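Local coordinates for putative uronate isomerase (Thermotoga maritima, PDB 4NAR), which is of unestablished function, but may interconvert the enantiomers of lactate as a racemase, at residues V34-Y39 with F64-A69; E80-L85 with V94-H99. All blocks are in the same frame, centred on the assembly; numbering follows the deposited sequence.

Contact 1. Residues V34-Y39 with F64-A69; sequences VVHTDY and FHTLNA
Val34 and Val35 pair with Thr66 and Leu67 as neighbouring parallel strands of a beta-alpha-beta unit, with helix 45-58 as the crossover. Four backbone hydrogen bonds knit the strands. Val34 N donates to His65 O and Leu67 N to Val34 O; His36 N then donates to Leu67 O, and Ala69 N to His36 O at 2.8 Å. The strand part is tightly packed. Val34 CG2 reaches Phe64 CZ at 3.5 Å, and Val35 CG2 lies beside Leu67 CB on the other face of the sheet. The His36 ring leans over the second strand, with CG between the backbone N and carbonyl carbon (chi1 56°). Asn68 CA sits over its face in a CH-pi contact, and Thr66 OG1 meets His36 NE2 at the ring edge in a hydrogen bond of 3.2 Å. His36 ND1 donates to Thr37 O at 2.8 Å, so both ring nitrogens are held. An alanine in place of His36 would probably leave Thr66 OG1 without this partner and open a gap over Asn68 CA. Toward Asp38 the packing is looser and two waters enter. One bridges Asp38 OD2 and Asn68 ND2; OD2 also bonds His73 ND1. Asn68 OD1 has no polar partner and lies 3.0 Å from Asp38 CB.

Contact 2. Residues E80-L85 with V94-H99; sequences EFEKKL and VFFHNH
Phe81 and Phe96 lie with their ring planes only 11° apart, but the rings are slid so far that they barely overlap. Their centroids are 4.9 Å apart. Each ring instead covers the other's CB. Phe81 CB stands 3.4 Å above the Phe96 plane, over its centre, and Phe96 CB stands 3.6 Å above the centre of the Phe81 ring. These are two reciprocal CH-pi contacts. The side chains run past each other in opposite directions. In both, CG lies anti to the carbonyl carbon, and each ring is carried over the other residue's CB. This packing sets helix 78-85 against edge strand 94-97 of the mixed sheet, within the beta-alpha-beta unit that begins with strand 63-68. The axes of the short segments cross at 109°. Leu85 also slides past Phe96 in the opposite direction, and its CD1 touches Phe96 CE1 at 3.6 Å. Glu82 crosses Phe96 at about a right angle, with only CG near the ring; its carboxylate turns to Arg89 in a salt bridge. At the far end of Phe81, His97 O approaches Phe81 CZ at the ring edge, 3.3 Å away. The Asn98 amide lies at the same edge, its plane 71° from the ring; its OD1 accepts from Met76 N.

In the fold
The two contacts follow one another along the chain, and contact 1 is complete before the chain reaches contact 2. Their centres are about 6 Å apart. Strands 31-36, 63-68 and 94-97 are successive parallel neighbours in the mixed sheet, with 94-97 outermost. Contact 1 pairs the two strands of the first beta-alpha-beta unit, and contact 2 packs the helix of the second on its last strand; the units share strand 63-68. Thr66 N meets Phe95 O at 2.8 Å, a probable hydrogen bond between strands 63-68 and 94-97. Lys84 NZ reaches Asp38 O at 2.7 Å, probably tying the helix to the loop after strand 31-36. Both contacts lie in the lactate racemase N-terminal domain, where they join one end of its mixed sheet to a helix covering it.

Contact 1. Residues V34-Y39 with F64-A69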
# COMPACT_ATOMS: atom_id res chain seq x y z
N VAL A 34 12.27 8.36 -12.29
CA VAL A 34 12.27 7.49 -11.12
C VAL A 34 10.91 7.56 -10.43
O VAL A 34 10.52 8.61 -9.90
CB VAL A 34 13.41 7.82 -10.12
CG1 VAL A 34 13.32 6.92 -8.87
CG2 VAL A 34 14.77 7.65 -10.79
N VAL A 35 10.21 6.43 -10.45
CA VAL A 35 8.94 6.27 -9.74
C VAL A 35 9.24 5.65 -8.37
O VAL A 35 9.91 4.60 -8.29
CB VAL A 35 7.94 5.41 -10.57
CG1 VAL A 35 6.63 5.24 -9.83
CG2 VAL A 35 7.69 6.05 -11.95
N HIS A 36 8.77 6.29 -7.30
CA HIS A 36 9.13 5.91 -5.93
C HIS A 36 7.91 5.87 -5.01
O HIS A 36 6.85 6.41 -5.35
CB HIS A 36 10.16 6.89 -5.34
CG HIS A 36 9.72 8.32 -5.37
ND1 HIS A 36 8.97 8.89 -4.36
CD2 HIS A 36 9.90 9.29 -6.31
CE1 HIS A 36 8.71 10.16 -4.67
NE2 HIS A 36 9.26 10.42 -5.84
N THR A 37 8.09 5.24 -3.85
CA THR A 37 7.08 5.18 -2.80
C THR A 37 6.96 6.54 -2.11
O THR A 37 7.81 7.44 -2.32
CB THR A 37 7.44 4.09 -1.74
OG1 THR A 37 8.69 4.41 -1.11
CG2 THR A 37 7.55 2.70 -2.39
N ASP A 38 5.92 6.71 -1.30
CA ASP A 38 5.67 8.02 -0.69
C ASP A 38 6.04 8.03 0.80
O ASP A 38 6.59 7.04 1.31
CB ASP A 38 4.23 8.50 -0.92
CG ASP A 38 3.20 7.59 -0.26
OD1 ASP A 38 3.62 6.56 0.31
OD2 ASP A 38 1.97 7.90 -0.33
N TYR A 39 5.73 9.14 1.49
CA TYR A 39 6.11 9.35 2.90
C TYR A 39 5.54 8.22 3.77
O TYR A 39 5.96 8.01 4.92
CB TYR A 39 5.60 10.71 3.41
CG TYR A 39 4.09 10.73 3.61
CD1 TYR A 39 3.22 10.97 2.55
CD2 TYR A 39 3.53 10.47 4.87
CE1 TYR A 39 1.85 10.96 2.72
CE2 TYR A 39 2.15 10.46 5.05
CZ TYR A 39 1.32 10.71 3.98
OH TYR A 39 -0.06 10.69 4.14
N PHE A 64 16.69 14.30 -14.58
CA PHE A 64 16.34 13.29 -13.59
C PHE A 64 14.98 13.68 -13.02
O PHE A 64 14.87 14.54 -12.14
CB PHE A 64 17.40 13.29 -12.49
CG PHE A 64 17.26 12.16 -11.50
CD1 PHE A 64 16.55 12.35 -10.31
CD2 PHE A 64 17.85 10.92 -11.75
CE1 PHE A 64 16.43 11.29 -9.38
CE2 PHE A 64 17.73 9.86 -10.84
CZ PHE A 64 17.03 10.04 -9.66
N HIS A 65 13.93 13.06 -13.55
CA HIS A 65 12.57 13.32 -13.10
C HIS A 65 12.13 12.26 -12.09
O HIS A 65 12.51 11.09 -12.19
CB HIS A 65 11.63 13.32 -14.30
CG HIS A 65 11.83 14.50 -15.21
ND1 HIS A 65 10.97 15.58 -15.23
CD2 HIS A 65 12.78 14.75 -16.14
CE1 HIS A 65 11.39 16.45 -16.13
NE2 HIS A 65 12.48 15.98 -16.70
N THR A 66 11.33 12.66 -11.10
CA THR A 66 10.77 11.68 -10.17
C THR A 66 9.26 11.76 -10.09
O THR A 66 8.68 12.82 -10.33
CB THR A 66 11.41 11.76 -8.76
OG1 THR A 66 10.56 12.52 -7.87
CG2 THR A 66 12.84 12.34 -8.84
N LEU A 67 8.63 10.63 -9.76
CA LEU A 67 7.18 10.55 -9.68
C LEU A 67 6.83 9.83 -8.39
O LEU A 67 7.27 8.69 -8.13
CB LEU A 67 6.58 9.78 -10.87
CG LEU A 67 5.24 10.18 -11.51
CD1 LEU A 67 4.61 8.97 -12.18
CD2 LEU A 67 4.24 10.84 -10.56
N ASN A 68 6.04 10.51 -7.57
CA ASN A 68 5.56 9.95 -6.33
C ASN A 68 4.39 9.01 -6.61
O ASN A 68 3.31 9.45 -7.01
CB ASN A 68 5.09 11.09 -5.42
CG ASN A 68 4.59 10.58 -4.08
OD1 ASN A 68 5.34 9.96 -3.32
ND2 ASN A 68 3.31 10.82 -3.79
N ALA A 69 4.61 7.71 -6.38
CA ALA A 69 3.53 6.73 -6.53
C ALA A 69 2.55 6.85 -5.35
O ALA A 69 2.58 6.03 -4.42
CB ALA A 69 4.09 5.31 -6.62
O HOH W 1 1.91 10.46 -1.33
O HOH W 2 3.88 4.25 -1.91

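Contact 2. Residues E80-L85 with V94-H99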
# COMPACT_ATOMS: atom_id res chain seq x y z
N GLU A 80 9.79 16.53 1.54
CA GLU A 80 9.56 15.09 1.69
C GLU A 80 10.18 14.26 0.55
O GLU A 80 10.65 13.14 0.79
CB GLU A 80 8.07 14.78 1.83
CG GLU A 80 7.41 15.43 3.04
CD GLU A 80 5.92 15.11 3.12
OE1 GLU A 80 5.52 14.43 4.08
OE2 GLU A 80 5.15 15.54 2.21
N PHE A 81 10.18 14.79 -0.68
CA PHE A 81 10.87 14.12 -1.79
C PHE A 81 12.35 14.02 -1.46
O PHE A 81 12.97 12.97 -1.67
CB PHE A 81 10.74 14.90 -3.11
CG PHE A 81 9.40 14.75 -3.80
CD1 PHE A 81 9.17 13.71 -4.71
CD2 PHE A 81 8.38 15.67 -3.59
CE1 PHE A 81 7.92 13.58 -5.38
CE2 PHE A 81 7.13 15.55 -4.25
CZ PHE A 81 6.90 14.51 -5.14
N GLU A 82 12.91 15.12 -0.97
CA GLU A 82 14.32 15.17 -0.58
C GLU A 82 14.64 14.09 0.44
O GLU A 82 15.60 13.34 0.26
CB GLU A 82 14.66 16.52 0.03
CG GLU A 82 14.51 17.70 -0.92
CD GLU A 82 14.96 19.01 -0.29
OE1 GLU A 82 14.11 19.72 0.28
OE2 GLU A 82 16.16 19.34 -0.37
N LYS A 83 13.83 14.00 1.49
CA LYS A 83 14.03 12.99 2.51
C LYS A 83 13.92 11.58 1.92
O LYS A 83 14.75 10.71 2.21
CB LYS A 83 13.04 13.16 3.69
CG LYS A 83 13.07 11.99 4.69
CD LYS A 83 12.64 12.38 6.10
CE LYS A 83 11.13 12.68 6.19
NZ LYS A 83 10.68 12.90 7.61
N LYS A 84 12.91 11.37 1.09
CA LYS A 84 12.66 10.04 0.51
C LYS A 84 13.78 9.59 -0.44
O LYS A 84 14.16 8.41 -0.47
CB LYS A 84 11.32 10.04 -0.24
CG LYS A 84 11.07 8.77 -1.03
CD LYS A 84 11.15 7.54 -0.13
CE LYS A 84 9.80 6.90 0.01
NZ LYS A 84 9.26 7.00 1.35
N LEU A 85 14.31 10.53 -1.21
CA LEU A 85 15.23 10.17 -2.28
C LEU A 85 16.69 10.32 -1.85
O LEU A 85 17.59 9.69 -2.44
CB LEU A 85 14.94 11.02 -3.52
CG LEU A 85 13.53 10.77 -4.07
CD1 LEU A 85 13.18 11.69 -5.26
CD2 LEU A 85 13.36 9.28 -4.44
N VAL A 94 17.22 17.91 -11.71
CA VAL A 94 16.31 17.15 -10.85
C VAL A 94 14.91 17.79 -10.77
O VAL A 94 14.78 18.97 -10.45
CB VAL A 94 16.90 16.94 -9.44
CG1 VAL A 94 15.95 16.16 -8.56
CG2 VAL A 94 18.24 16.22 -9.56
N PHE A 95 13.88 16.99 -11.06
CA PHE A 95 12.51 17.49 -11.08
C PHE A 95 11.56 16.51 -10.39
O PHE A 95 11.29 15.43 -10.91
CB PHE A 95 12.03 17.72 -12.52
CG PHE A 95 12.92 18.64 -13.31
CD1 PHE A 95 13.95 18.13 -14.09
CD2 PHE A 95 12.73 20.02 -13.29
CE1 PHE A 95 14.78 18.97 -14.84
CE2 PHE A 95 13.55 20.88 -14.03
CZ PHE A 95 14.58 20.35 -14.80
N PHE A 96 11.05 16.90 -9.21
CA PHE A 96 10.08 16.08 -8.49
C PHE A 96 8.70 16.28 -9.10
O PHE A 96 8.36 17.38 -9.53
CB PHE A 96 10.01 16.49 -7.02
CG PHE A 96 11.33 16.42 -6.29
CD1 PHE A 96 12.15 15.31 -6.42
CD2 PHE A 96 11.76 17.49 -5.48
CE1 PHE A 96 13.40 15.25 -5.73
CE2 PHE A 96 12.98 17.43 -4.80
CZ PHE A 96 13.81 16.32 -4.92
N HIS A 97 7.89 15.22 -9.10
CA HIS A 97 6.49 15.32 -9.51
C HIS A 97 5.60 14.57 -8.52
O HIS A 97 5.91 13.45 -8.09
CB HIS A 97 6.25 14.77 -10.93
CG HIS A 97 7.13 15.37 -11.99
ND1 HIS A 97 6.79 16.51 -12.68
CD2 HIS A 97 8.34 14.97 -12.47
CE1 HIS A 97 7.75 16.80 -13.55
NE2 HIS A 97 8.69 15.89 -13.45
N ASN A 98 4.49 15.20 -8.15
CA ASN A 98 3.43 14.45 -7.50
C ASN A 98 2.57 13.77 -8.57
O ASN A 98 2.50 14.22 -9.73
CB ASN A 98 2.57 15.35 -6.61
CG ASN A 98 3.16 15.55 -5.23
OD1 ASN A 98 3.09 14.67 -4.37
ND2 ASN A 98 3.75 16.72 -5.01
N HIS A 99 1.93 12.67 -8.18
CA HIS A 99 0.93 12.02 -9.03
C HIS A 99 -0.38 12.81 -8.85
O HIS A 99 -0.55 13.49 -7.84
CB HIS A 99 0.76 10.54 -8.62
CG HIS A 99 -0.29 9.82 -9.41
ND1 HIS A 99 -0.46 9.98 -10.76
CD2 HIS A 99 -1.22 8.90 -9.01
CE1 HIS A 99 -1.46 9.21 -11.18
NE2 HIS A 99 -1.93 8.55 -10.13